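Local coordinates for ABC transporter substrate-binding protein (PDB 6TFX) that binds the opine mannopinic acid as the periplasmic solute-binding protein of an ABC transporter, probably delivering it for import into the bacterium, at residues 282-286 with 287-291; 341-344 with 345-349; 294-297 with 298-302; 210-213 with 214-217. All coordinates share one frame; numbering follows the deposited sequence. Where two conformers were deposited one is given.

Contact 1 of 4, residues 282-286 with 287-291. With N72 ((2~{R})-2-[[(3~{R},4~{R},5~{S})-3,4,5,6-tetrakis(oxidanyl)-2-oxidanylidene-hexyl]amino]pentanedioic acid), chain C.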
loop_
_atom_site.group_PDB
_atom_site.type_symbol
_atom_site.label_atom_id
_atom_site.label_comp_id
_atom_site.label_asym_id
_atom_site.label_seq_id
_atom_site.Cartn_x
_atom_site.Cartn_y
_atom_site.Cartn_z
ATOM N N LYS A 282 -2.189 2.526 -22.715
ATOM C CA LYS A 282 -3.036 3.104 -23.785
ATOM C C LYS A 282 -4.438 2.511 -23.729
ATOM O O LYS A 282 -5.416 3.243 -23.822
ATOM C CB LYS A 282 -2.425 2.835 -25.171
ATOM C CG LYS A 282 -1.687 4.041 -25.746
ATOM C CD LYS A 282 -1.460 3.924 -27.257
ATOM C CE LYS A 282 -0.170 3.228 -27.637
ATOM N NZ LYS A 282 1.021 4.102 -27.453
ATOM N N TYR A 283 -4.535 1.185 -23.523
ATOM C CA TYR A 283 -5.821 0.480 -23.446
ATOM C C TYR A 283 -6.625 0.919 -22.223
ATOM O O TYR A 283 -7.815 1.251 -22.345
ATOM C CB TYR A 283 -5.591 -1.043 -23.412
ATOM C CG TYR A 283 -6.844 -1.832 -23.106
ATOM C CD1 TYR A 283 -7.853 -1.973 -24.056
ATOM C CD2 TYR A 283 -7.024 -2.441 -21.868
ATOM C CE1 TYR A 283 -9.035 -2.647 -23.759
ATOM C CE2 TYR A 283 -8.199 -3.126 -21.562
ATOM C CZ TYR A 283 -9.191 -3.249 -22.522
ATOM O OH TYR A 283 -10.341 -3.957 -22.252
ATOM N N ARG A 284 -5.984 0.887 -21.033
ATOM C CA ARG A 284 -6.674 1.247 -19.782
ATOM C C ARG A 284 -6.992 2.730 -19.679
ATOM O O ARG A 284 -8.016 3.077 -19.102
ATOM C CB ARG A 284 -5.885 0.782 -18.560
ATOM C CG ARG A 284 -5.927 -0.732 -18.402
ATOM C CD ARG A 284 -5.165 -1.185 -17.162
ATOM N NE ARG A 284 -5.775 -2.399 -16.630
ATOM C CZ ARG A 284 -5.505 -2.920 -15.431
ATOM N NH1 ARG A 284 -4.588 -2.362 -14.644
ATOM N NH2 ARG A 284 -6.152 -4.004 -15.013
ATOM N N GLY A 285 -6.131 3.578 -20.241
ATOM C CA GLY A 285 -6.340 5.029 -20.272
ATOM C C GLY A 285 -5.242 5.781 -19.553
ATOM O O GLY A 285 -4.903 5.456 -18.400
ATOM N N GLU A 286 -4.707 6.822 -20.217
ATOM C CA GLU A 286 -3.565 7.601 -19.727
ATOM C C GLU A 286 -3.856 8.569 -18.576
ATOM O O GLU A 286 -2.901 9.044 -17.957
ATOM C CB GLU A 286 -2.874 8.347 -20.885
ATOM C CG GLU A 286 -1.673 7.596 -21.433
ATOM C CD GLU A 286 -1.847 6.856 -22.747
ATOM O OE1 GLU A 286 -3.003 6.645 -23.185
ATOM O OE2 GLU A 286 -0.811 6.479 -23.340
ATOM N N ARG A 287 -5.128 8.837 -18.250
ATOM C CA ARG A 287 -5.448 9.708 -17.102
ATOM C C ARG A 287 -5.127 8.989 -15.770
ATOM O O ARG A 287 -4.646 9.602 -14.803
ATOM C CB ARG A 287 -6.937 10.087 -17.145
ATOM C CG ARG A 287 -7.386 11.001 -16.003
ATOM C CD ARG A 287 -8.879 11.271 -16.053
ATOM N NE ARG A 287 -9.354 11.884 -14.813
ATOM C CZ ARG A 287 -10.633 12.115 -14.531
ATOM N NH1 ARG A 287 -11.582 11.788 -15.401
ATOM N NH2 ARG A 287 -10.972 12.672 -13.377
ATOM N N VAL A 288 -5.379 7.678 -15.739
ATOM C CA VAL A 288 -5.213 6.882 -14.526
ATOM C C VAL A 288 -3.977 5.996 -14.551
ATOM O O VAL A 288 -3.413 5.716 -13.493
ATOM C CB VAL A 288 -6.508 6.029 -14.360
ATOM C CG1 VAL A 288 -6.349 4.898 -13.348
ATOM C CG2 VAL A 288 -7.701 6.925 -14.031
ATOM N N ASN A 289 -3.562 5.576 -15.763
ATOM C CA ASN A 289 -2.486 4.590 -15.929
ATOM C C ASN A 289 -1.302 5.103 -16.704
ATOM O O ASN A 289 -1.467 5.808 -17.694
ATOM C CB ASN A 289 -3.049 3.396 -16.709
ATOM C CG ASN A 289 -4.305 2.849 -16.089
ATOM O OD1 ASN A 289 -4.239 1.998 -15.209
ATOM N ND2 ASN A 289 -5.470 3.350 -16.508
ATOM N N ARG A 290 -0.102 4.677 -16.304
ATOM C CA ARG A 290 1.099 5.074 -17.036
ATOM C C ARG A 290 2.105 3.948 -17.005
ATOM O O ARG A 290 2.268 3.311 -15.962
ATOM C CB ARG A 290 1.757 6.328 -16.420
ATOM C CG ARG A 290 0.984 7.640 -16.580
ATOM C CD ARG A 290 0.947 8.175 -18.009
ATOM N NE ARG A 290 -0.083 9.204 -18.166
ATOM C CZ ARG A 290 0.108 10.502 -17.946
ATOM N NH1 ARG A 290 1.299 10.952 -17.565
ATOM N NH2 ARG A 290 -0.888 11.362 -18.109
ATOM N N ALA A 291 2.794 3.706 -18.126
ATOM C CA ALA A 291 3.890 2.730 -18.119
ATOM C C ALA A 291 5.029 3.383 -17.334
ATOM O O ALA A 291 5.196 4.609 -17.408
ATOM C CB ALA A 291 4.345 2.439 -19.536
HETATM O OAB N72 C . -4.879 -3.054 -11.932
HETATM C CAF N72 C . -3.884 -3.129 -10.892
HETATM C CAG N72 C . -4.392 -3.426 -9.442
HETATM O OAC N72 C . -5.762 -3.239 -9.289
HETATM C CAH N72 C . -3.435 -2.857 -8.393
HETATM O OAM N72 C . -2.469 -1.931 -8.715
HETATM C CAI N72 C . -3.644 -2.205 -7.040
HETATM O OAD N72 C . -4.863 -1.495 -7.012
HETATM C CAJ N72 C . -3.341 -3.145 -5.899
HETATM O OAE N72 C . -2.550 -4.100 -6.112
HETATM C CAK N72 C . -4.044 -2.961 -4.525
HETATM N N N72 C . -3.107 -2.531 -3.514
HETATM C CA N72 C . -2.781 -3.337 -2.399
HETATM C C N72 C . -3.187 -4.784 -2.413
HETATM O O N72 C . -2.589 -5.865 -2.800
HETATM C CB N72 C . -1.343 -3.049 -1.958
HETATM C CG N72 C . -0.572 -4.105 -1.165
HETATM C CD N72 C . 0.490 -3.511 -0.236
HETATM O OE1 N72 C . 0.355 -2.357 0.284
HETATM O OE2 N72 C . 1.503 -4.198 0.024
HETATM O OXT N72 C . -4.306 -4.748 -1.868
HETATM O O HOH W 1 -2.696 -0.090 -14.572
#

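Contact 2 of 4, residues 341-344 with 345-349. With N72 ((2~{R})-2-[[(3~{R},4~{R},5~{S})-3,4,5,6-tetrakis(oxidanyl)-2-oxidanylidene-hexyl]amino]pentanedioic acid), chain C.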
loop_
_atom_site.group_PDB
_atom_site.type_symbol
_atom_site.label_atom_id
_atom_site.label_comp_id
_atom_site.label_asym_id
_atom_site.label_seq_id
_atom_site.Cartn_x
_atom_site.Cartn_y
_atom_site.Cartn_z
ATOM N N GLY A 341 -9.013 -5.690 -10.472
ATOM C CA GLY A 341 -7.990 -4.944 -11.200
ATOM C C GLY A 341 -6.737 -5.769 -11.464
ATOM O O GLY A 341 -6.178 -5.712 -12.567
ATOM N N LEU A 342 -6.318 -6.584 -10.469
ATOM C CA LEU A 342 -5.154 -7.466 -10.633
ATOM C C LEU A 342 -5.516 -8.654 -11.529
ATOM O O LEU A 342 -4.685 -9.137 -12.314
ATOM C CB LEU A 342 -4.653 -8.012 -9.281
ATOM C CG LEU A 342 -3.819 -7.041 -8.475
ATOM C CD1 LEU A 342 -3.563 -7.590 -7.077
ATOM C CD2 LEU A 342 -2.492 -6.694 -9.186
ATOM N N GLU A 343 -6.743 -9.155 -11.393
ATOM C CA GLU A 343 -7.167 -10.272 -12.219
ATOM C C GLU A 343 -7.202 -9.829 -13.705
ATOM O O GLU A 343 -6.674 -10.540 -14.561
ATOM C CB GLU A 343 -8.537 -10.771 -11.753
ATOM C CG GLU A 343 -9.079 -11.898 -12.615
ATOM C CD GLU A 343 -10.281 -12.559 -11.974
ATOM O OE1 GLU A 343 -11.369 -11.937 -11.999
ATOM O OE2 GLU A 343 -10.132 -13.678 -11.425
ATOM N N SER A 344 -7.795 -8.651 -13.998
ATOM C CA SER A 344 -7.853 -8.180 -15.383
ATOM C C SER A 344 -6.442 -7.881 -15.904
ATOM O O SER A 344 -6.132 -8.243 -17.034
ATOM C CB SER A 344 -8.771 -6.967 -15.512
ATOM O OG SER A 344 -8.294 -5.909 -14.706
ATOM N N LEU A 345 -5.561 -7.308 -15.055
ATOM C CA LEU A 345 -4.176 -7.060 -15.484
ATOM C C LEU A 345 -3.469 -8.392 -15.821
ATOM O O LEU A 345 -2.802 -8.496 -16.855
ATOM C CB LEU A 345 -3.394 -6.299 -14.404
ATOM C CG LEU A 345 -1.950 -5.902 -14.784
ATOM C CD1 LEU A 345 -1.884 -5.089 -16.099
ATOM C CD2 LEU A 345 -1.345 -5.083 -13.695
ATOM N N ALA A 346 -3.643 -9.426 -14.967
ATOM C CA ALA A 346 -3.011 -10.729 -15.231
ATOM C C ALA A 346 -3.531 -11.313 -16.564
ATOM O O ALA A 346 -2.768 -11.915 -17.321
ATOM C CB ALA A 346 -3.294 -11.693 -14.077
ATOM N N GLN A 347 -4.826 -11.104 -16.856
ATOM C CA GLN A 347 -5.406 -11.578 -18.122
ATOM C C GLN A 347 -4.811 -10.824 -19.315
ATOM O O GLN A 347 -4.595 -11.419 -20.371
ATOM C CB GLN A 347 -6.928 -11.449 -18.111
ATOM C CG GLN A 347 -7.555 -12.531 -17.228
ATOM C CD GLN A 347 -8.965 -12.223 -16.816
ATOM O OE1 GLN A 347 -9.533 -11.180 -17.162
ATOM N NE2 GLN A 347 -9.550 -13.115 -16.036
ATOM N N LEU A 348 -4.533 -9.522 -19.157
ATOM C CA LEU A 348 -3.901 -8.752 -20.253
ATOM C C LEU A 348 -2.492 -9.273 -20.519
ATOM O O LEU A 348 -2.109 -9.453 -21.683
ATOM C CB LEU A 348 -3.833 -7.269 -19.918
ATOM C CG LEU A 348 -5.190 -6.533 -19.868
ATOM C CD1 LEU A 348 -4.978 -5.097 -19.449
ATOM C CD2 LEU A 348 -5.911 -6.555 -21.243
ATOM N N ILE A 349 -1.712 -9.511 -19.442
ATOM C CA ILE A 349 -0.339 -10.045 -19.541
ATOM C C ILE A 349 -0.380 -11.452 -20.181
ATOM O O ILE A 349 0.441 -11.748 -21.062
ATOM C CB ILE A 349 0.355 -10.092 -18.159
ATOM C CG1 ILE A 349 0.413 -8.696 -17.494
ATOM C CG2 ILE A 349 1.748 -10.754 -18.240
ATOM C CD1 ILE A 349 0.617 -8.797 -16.024
HETATM O OAB N72 C . -4.879 -3.054 -11.932
HETATM C CAF N72 C . -3.884 -3.129 -10.892
HETATM C CAG N72 C . -4.392 -3.426 -9.442
HETATM O OAC N72 C . -5.762 -3.239 -9.289
HETATM C CAH N72 C . -3.435 -2.857 -8.393
HETATM O OAM N72 C . -2.469 -1.931 -8.715
HETATM C CAI N72 C . -3.644 -2.205 -7.040
HETATM O OAD N72 C . -4.863 -1.495 -7.012
HETATM C CAJ N72 C . -3.341 -3.145 -5.899
HETATM O OAE N72 C . -2.550 -4.100 -6.112
HETATM C CAK N72 C . -4.044 -2.961 -4.525
HETATM N N N72 C . -3.107 -2.531 -3.514
HETATM C CA N72 C . -2.781 -3.337 -2.399
HETATM C C N72 C . -3.187 -4.784 -2.413
HETATM O O N72 C . -2.589 -5.865 -2.800
HETATM C CB N72 C . -1.343 -3.049 -1.958
HETATM C CG N72 C . -0.572 -4.105 -1.165
HETATM C CD N72 C . 0.490 -3.511 -0.236
HETATM O OE1 N72 C . 0.355 -2.357 0.284
HETATM O OE2 N72 C . 1.503 -4.198 0.024
HETATM O OXT N72 C . -4.306 -4.748 -1.868
#

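Contact 3 of 4, residues 294-297 with 298-302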
loop_
_atom_site.group_PDB
_atom_site.type_symbol
_atom_site.label_atom_id
_atom_site.label_comp_id
_atom_site.label_asym_id
_atom_site.label_seq_id
_atom_site.Cartn_x
_atom_site.Cartn_y
_atom_site.Cartn_z
ATOM N N SER A 294 10.985 2.032 -14.799
ATOM C CA SER A 294 11.850 1.503 -13.743
ATOM C C SER A 294 11.053 0.571 -12.855
ATOM O O SER A 294 9.864 0.290 -13.142
ATOM C CB SER A 294 12.526 2.616 -12.934
ATOM O OG SER A 294 13.568 2.050 -12.142
ATOM N N VAL A 295 11.679 0.093 -11.775
ATOM C CA VAL A 295 11.100 -0.906 -10.898
ATOM C C VAL A 295 10.585 -0.347 -9.569
ATOM O O VAL A 295 10.272 -1.116 -8.656
ATOM C CB VAL A 295 12.101 -2.067 -10.681
ATOM C CG1 VAL A 295 12.305 -2.854 -11.980
ATOM C CG2 VAL A 295 13.441 -1.544 -10.133
ATOM N N ILE A 296 10.465 0.976 -9.479
ATOM C CA ILE A 296 9.864 1.678 -8.354
ATOM C C ILE A 296 8.900 2.722 -8.932
ATOM O O ILE A 296 9.079 3.143 -10.079
ATOM C CB ILE A 296 10.903 2.297 -7.384
ATOM C CG1 ILE A 296 11.555 3.576 -7.969
ATOM C CG2 ILE A 296 11.945 1.247 -6.933
ATOM C CD1 ILE A 296 12.531 4.223 -6.978
ATOM N N PRO A 297 7.876 3.144 -8.167
ATOM C CA PRO A 297 6.904 4.118 -8.719
ATOM C C PRO A 297 7.566 5.441 -9.122
ATOM O O PRO A 297 8.564 5.851 -8.522
ATOM C CB PRO A 297 5.901 4.310 -7.580
ATOM C CG PRO A 297 5.968 2.993 -6.792
ATOM C CD PRO A 297 7.479 2.698 -6.811
ATOM N N SER A 298 7.010 6.106 -10.148
ATOM C CA SER A 298 7.643 7.322 -10.698
ATOM C C SER A 298 7.749 8.442 -9.674
ATOM O O SER A 298 8.658 9.278 -9.766
ATOM C CB SER A 298 6.924 7.797 -11.956
ATOM O OG SER A 298 5.614 8.214 -11.618
ATOM N N ASN A 299 6.816 8.457 -8.701
ATOM C CA ASN A 299 6.793 9.478 -7.663
ATOM C C ASN A 299 7.639 8.905 -6.514
ATOM O O ASN A 299 7.105 8.345 -5.542
ATOM C CB ASN A 299 5.330 9.732 -7.252
ATOM C CG ASN A 299 5.067 10.180 -5.836
ATOM O OD1 ASN A 299 4.392 9.484 -5.051
ATOM N ND2 ASN A 299 5.599 11.338 -5.482
ATOM N N ASN A 300 8.942 8.882 -6.727
ATOM C CA ASN A 300 9.927 8.536 -5.728
ATOM C C ASN A 300 11.115 9.438 -5.880
ATOM O O ASN A 300 11.680 9.524 -6.977
ATOM C CB ASN A 300 10.432 7.109 -5.866
ATOM C CG ASN A 300 9.684 6.145 -5.014
ATOM O OD1 ASN A 300 10.006 5.949 -3.855
ATOM N ND2 ASN A 300 8.683 5.516 -5.579
ATOM N N LEU A 301 11.598 9.968 -4.750
ATOM C CA LEU A 301 12.896 10.639 -4.765
ATOM C C LEU A 301 13.878 9.491 -5.097
ATOM O O LEU A 301 13.812 8.432 -4.451
ATOM C CB LEU A 301 13.226 11.199 -3.360
ATOM C CG LEU A 301 14.671 11.637 -3.132
ATOM C CD1 LEU A 301 15.008 12.806 -4.007
ATOM C CD2 LEU A 301 14.909 12.037 -1.666
ATOM N N GLY A 302 14.720 9.695 -6.116
ATOM C CA GLY A 302 15.666 8.678 -6.565
ATOM C C GLY A 302 15.196 7.844 -7.755
ATOM O O GLY A 302 15.940 6.997 -8.265
#

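Contact 4 of 4, residues 210-213 with 214-217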
loop_
_atom_site.group_PDB
_atom_site.type_symbol
_atom_site.label_atom_id
_atom_site.label_comp_id
_atom_site.label_asym_id
_atom_site.label_seq_id
_atom_site.Cartn_x
_atom_site.Cartn_y
_atom_site.Cartn_z
ATOM N N ARG A 210 -21.374 -4.122 -7.781
ATOM C CA ARG A 210 -20.992 -2.838 -7.178
ATOM C C ARG A 210 -21.566 -1.659 -7.983
ATOM O O ARG A 210 -22.159 -0.751 -7.397
ATOM C CB ARG A 210 -19.461 -2.737 -7.065
ATOM C CG ARG A 210 -18.969 -1.627 -6.118
ATOM C CD ARG A 210 -17.435 -1.488 -6.112
ATOM N NE ARG A 210 -16.783 -2.785 -6.266
ATOM C CZ ARG A 210 -15.807 -3.071 -7.116
ATOM N NH1 ARG A 210 -15.244 -2.112 -7.848
ATOM N NH2 ARG A 210 -15.338 -4.306 -7.197
ATOM N N ASP A 211 -21.388 -1.679 -9.326
ATOM C CA ASP A 211 -21.901 -0.623 -10.219
ATOM C C ASP A 211 -23.436 -0.515 -10.108
ATOM O O ASP A 211 -23.957 0.591 -9.992
ATOM C CB ASP A 211 -21.480 -0.898 -11.688
ATOM C CG ASP A 211 -20.021 -0.566 -12.027
ATOM O OD1 ASP A 211 -19.374 0.181 -11.245
ATOM O OD2 ASP A 211 -19.531 -1.037 -13.087
ATOM N N LEU A 212 -24.135 -1.663 -10.045
ATOM C CA LEU A 212 -25.592 -1.698 -9.928
ATOM C C LEU A 212 -26.039 -1.050 -8.617
ATOM O O LEU A 212 -26.967 -0.233 -8.631
ATOM C CB LEU A 212 -26.132 -3.131 -10.071
ATOM C CG LEU A 212 -27.670 -3.304 -10.132
ATOM C CD1 LEU A 212 -28.274 -2.638 -11.381
ATOM C CD2 LEU A 212 -28.044 -4.785 -10.125
ATOM N N ALA A 213 -25.353 -1.377 -7.498
ATOM C CA ALA A 213 -25.661 -0.788 -6.186
ATOM C C ALA A 213 -25.426 0.731 -6.185
ATOM O O ALA A 213 -26.211 1.467 -5.607
ATOM C CB ALA A 213 -24.852 -1.463 -5.099
ATOM N N PHE A 214 -24.383 1.206 -6.878
ATOM C CA PHE A 214 -24.118 2.643 -6.964
ATOM C C PHE A 214 -25.170 3.378 -7.816
ATOM O O PHE A 214 -25.644 4.445 -7.414
ATOM C CB PHE A 214 -22.700 2.891 -7.510
ATOM C CG PHE A 214 -22.295 4.341 -7.541
ATOM C CD1 PHE A 214 -21.915 4.997 -6.376
ATOM C CD2 PHE A 214 -22.342 5.070 -8.729
ATOM C CE1 PHE A 214 -21.546 6.339 -6.405
ATOM C CE2 PHE A 214 -21.944 6.410 -8.758
ATOM C CZ PHE A 214 -21.551 7.033 -7.595
ATOM N N GLU A 215 -25.532 2.824 -8.983
ATOM C CA GLU A 215 -26.517 3.482 -9.854
ATOM C C GLU A 215 -27.931 3.456 -9.274
ATOM O O GLU A 215 -28.690 4.391 -9.523
ATOM C CB GLU A 215 -26.478 2.961 -11.305
ATOM C CG GLU A 215 -26.848 1.506 -11.525
ATOM C CD GLU A 215 -26.573 1.017 -12.936
ATOM O OE1 GLU A 215 -27.536 0.920 -13.733
ATOM O OE2 GLU A 215 -25.393 0.736 -13.247
ATOM N N SER A 216 -28.264 2.428 -8.462
ATOM C CA SER A 216 -29.578 2.297 -7.817
ATOM C C SER A 216 -29.738 3.186 -6.568
ATOM O O SER A 216 -30.822 3.224 -5.982
ATOM C CB SER A 216 -29.859 0.838 -7.468
ATOM O OG SER A 216 -28.995 0.388 -6.439
ATOM N N GLY A 217 -28.671 3.874 -6.177
ATOM C CA GLY A 217 -28.658 4.754 -5.014
ATOM C C GLY A 217 -28.396 4.060 -3.691
ATOM O O GLY A 217 -28.610 4.658 -2.637
#

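Contact 1 of 4, residues 282-286 with 287-291
Arg-284, the last residue of helix 277-284, meets Asn-289, the first of strand 289-291, across the short turn that joins the two elements. The helix ends at Gly-285, whose positive phi turns the chain toward the strand. Arg-284 CB sits 3.3 Å from Asn-289 ND2. CG lies beside the backbone N, and CD passes 3.8 Å from Asn-289 OD1, the two side chains crossing at about a right angle. A bend at chi3 (149°) then takes the guanidinium away from the turn to the bound mannopinic acid ligand. There NH1 hydrogen-bonds to N72 OAB at 2.8 Å, the hydroxyl oxygen lying at the guanidinium edge near its plane. NH1 also donates to a water in that plane, and the water in turn donates to Asn-289 OD1, while NH2 goes to Gly-341 O.

Asn-289 is itself held to the turn: ND2 donates to Gly-285 O over 2.9 Å, on a lone pair and in the amide plane, and also to Gln-226 O. Gly-285 O takes the backbone N of Asn-289 as well (3.0 Å). Further on, Arg-290 NE folds back to Glu-286 O at 2.8 Å.

Beyond the turn, Val-288 and Arg-290 form backbone bonds to strand 454-467, Arg-284 touches Asn-460 of that strand, and Leu-345 and Leu-348 of helix 340-353 pack against the same arginine.

Contact 2 of 4, residues 341-344 with 345-349
In the first turns of helix 340-353, where the helix faces the opine pocket, Gly-341 O accepts the backbone N of Leu-345 at 3.0 Å. The same carbonyl is 3.0 Å from N72 OAB, a weak bond, and one whose proton has another acceptor within reach. Gly-341 carries no side chain, which lets N72 OAC come to 3.4 Å from its CA. Next to it, Leu-342 lays CG and CD2 against the ligand chain, CD2 approaching N72 CAG at 3.8 Å.

This helix is the crossover of a beta-alpha-beta unit with strands 330-337 and 358-365. Along it the regular bonds continue, Ala-346 N to Leu-342 O and Gln-347 N to Glu-343 O. Leu-345 turns to Leu-383 and Leu-457 on the neighbouring strands, away from the more exposed Glu-343 and Gln-347.

Those last two side chains lie alongside each other and point the same way. Glu-343 has CG anti to its backbone N (chi1 177°), putting that carbon 3.7 Å from Gln-347 NE2, with carboxylate and amide planes only 8° apart. One residue further along, Leu-348 CG rests 3.4 Å from Ser-344 O, while Ser-344 OG hydrogen-bonds to Pro-340 O.

Contact 3 of 4, residues 294-297 with 298-302
The first torsion of Ile-296 (chi1 75°) sets CG1 between its backbone N and carbonyl carbon, and the extended second torsion carries CD1 out to Asn-300 CB, 3.7 Å away. Asn-300 in turn has its amide swung back toward the proline, so that ND2 donates to Pro-297 O at 3.0 Å. The bond is fairly straight at the hydrogen (162°), and the acceptor lies close to the amide plane of Asn-300. Seen from the carbonyl, however, the nitrogen comes in from the flank, tilted 34° from the carbonyl plane.

Asn-300 ND2 also touches the proline ring, 3.3 Å from Pro-297 CD and 3.6 Å from Pro-297 CB, so one nitrogen meets both the ring and the carbonyl of Pro-297. Ser-298, between the two partners, directs OG elsewhere, to Glu-459 OE2. On the hydrophobic side, Ile-296 packs on Ala-392, Tyr-395 and Leu-396 of helix 392-400, and Pro-297 also meets Tyr-395.

Within 298-302 the backbone folds tightly, Asn-300 N making a weak bond to Ser-298 O (3.1 Å). Asn-299 is the centre of this inverse gamma turn, which bends the long loop between strand 289-291 and helix 314-323 just where the asparagine side chain returns to Pro-297.

Contact 4 of 4, residues 210-213 with 214-217
Ser-216 meets Leu-212 and Ala-213 at the C-terminal end of helix 207-215, which finishes in a Schellman motif with Gly-217 at positive phi. Ser-216 N donates to Leu-212 O at 3.0 Å. Its hydroxyl turns back over the same end: with chi1 at 68°, OG stands 3.1 Å from Leu-212 O and 3.1 Å from Ala-213 O, and a single proton cannot be assigned to either; OG also hydrogen-bonds to Glu-218 OE2 just beyond the helix. Gly-217 N adds a weak bond of 3.3 Å to Phe-214 O.

One residue earlier than the serine, Glu-215 N bonds to Asp-211 O at 2.9 Å. Its side chain hugs the backbone, CG passing 3.4 Å from Leu-212 O, and then runs out beside Leu-212 with Glu-215 CD 4.3 Å from Leu-212 CD1.

The next shell holds the helix in place. Phe-214, with CG anti to its backbone N, reaches Leu-219 and Glu-222 and forms a cation-pi contact with Lys-467, while Ala-213 also packs on Leu-219. Arg-210 ties the helix to its surroundings through NE to Leu-204 O and NH1 to Gln-223 O. Glu-222 OE2 lies close to Asp-211 OD1, a pairing of like charges that may raise the proton affinity of one of them; that same Asp-211 OD1 is hydrogen-bonded by Trp-230 NE1.

Contacts 1 and 2 work together: their centres are 14 Å apart, both touch the ligand, and Arg-284 joins them, linking helix 277-284 to helix 340-353. Both are partly buried, as is contact 4, whereas contact 3 is buried. Contact 3 follows contact 1 along the chain in a loop, the Pro-297 side chain about 10 Å from the ligand, and there an amide-to-carbonyl bond and hydrocarbon packing do the work. Contact 4 is the most remote, its centre 27 Å from that of the chain. Contacts 2 and 4 share the helical bond pattern, contact 2 touching the ligand and contact 4 having charged and cation-pi partners instead.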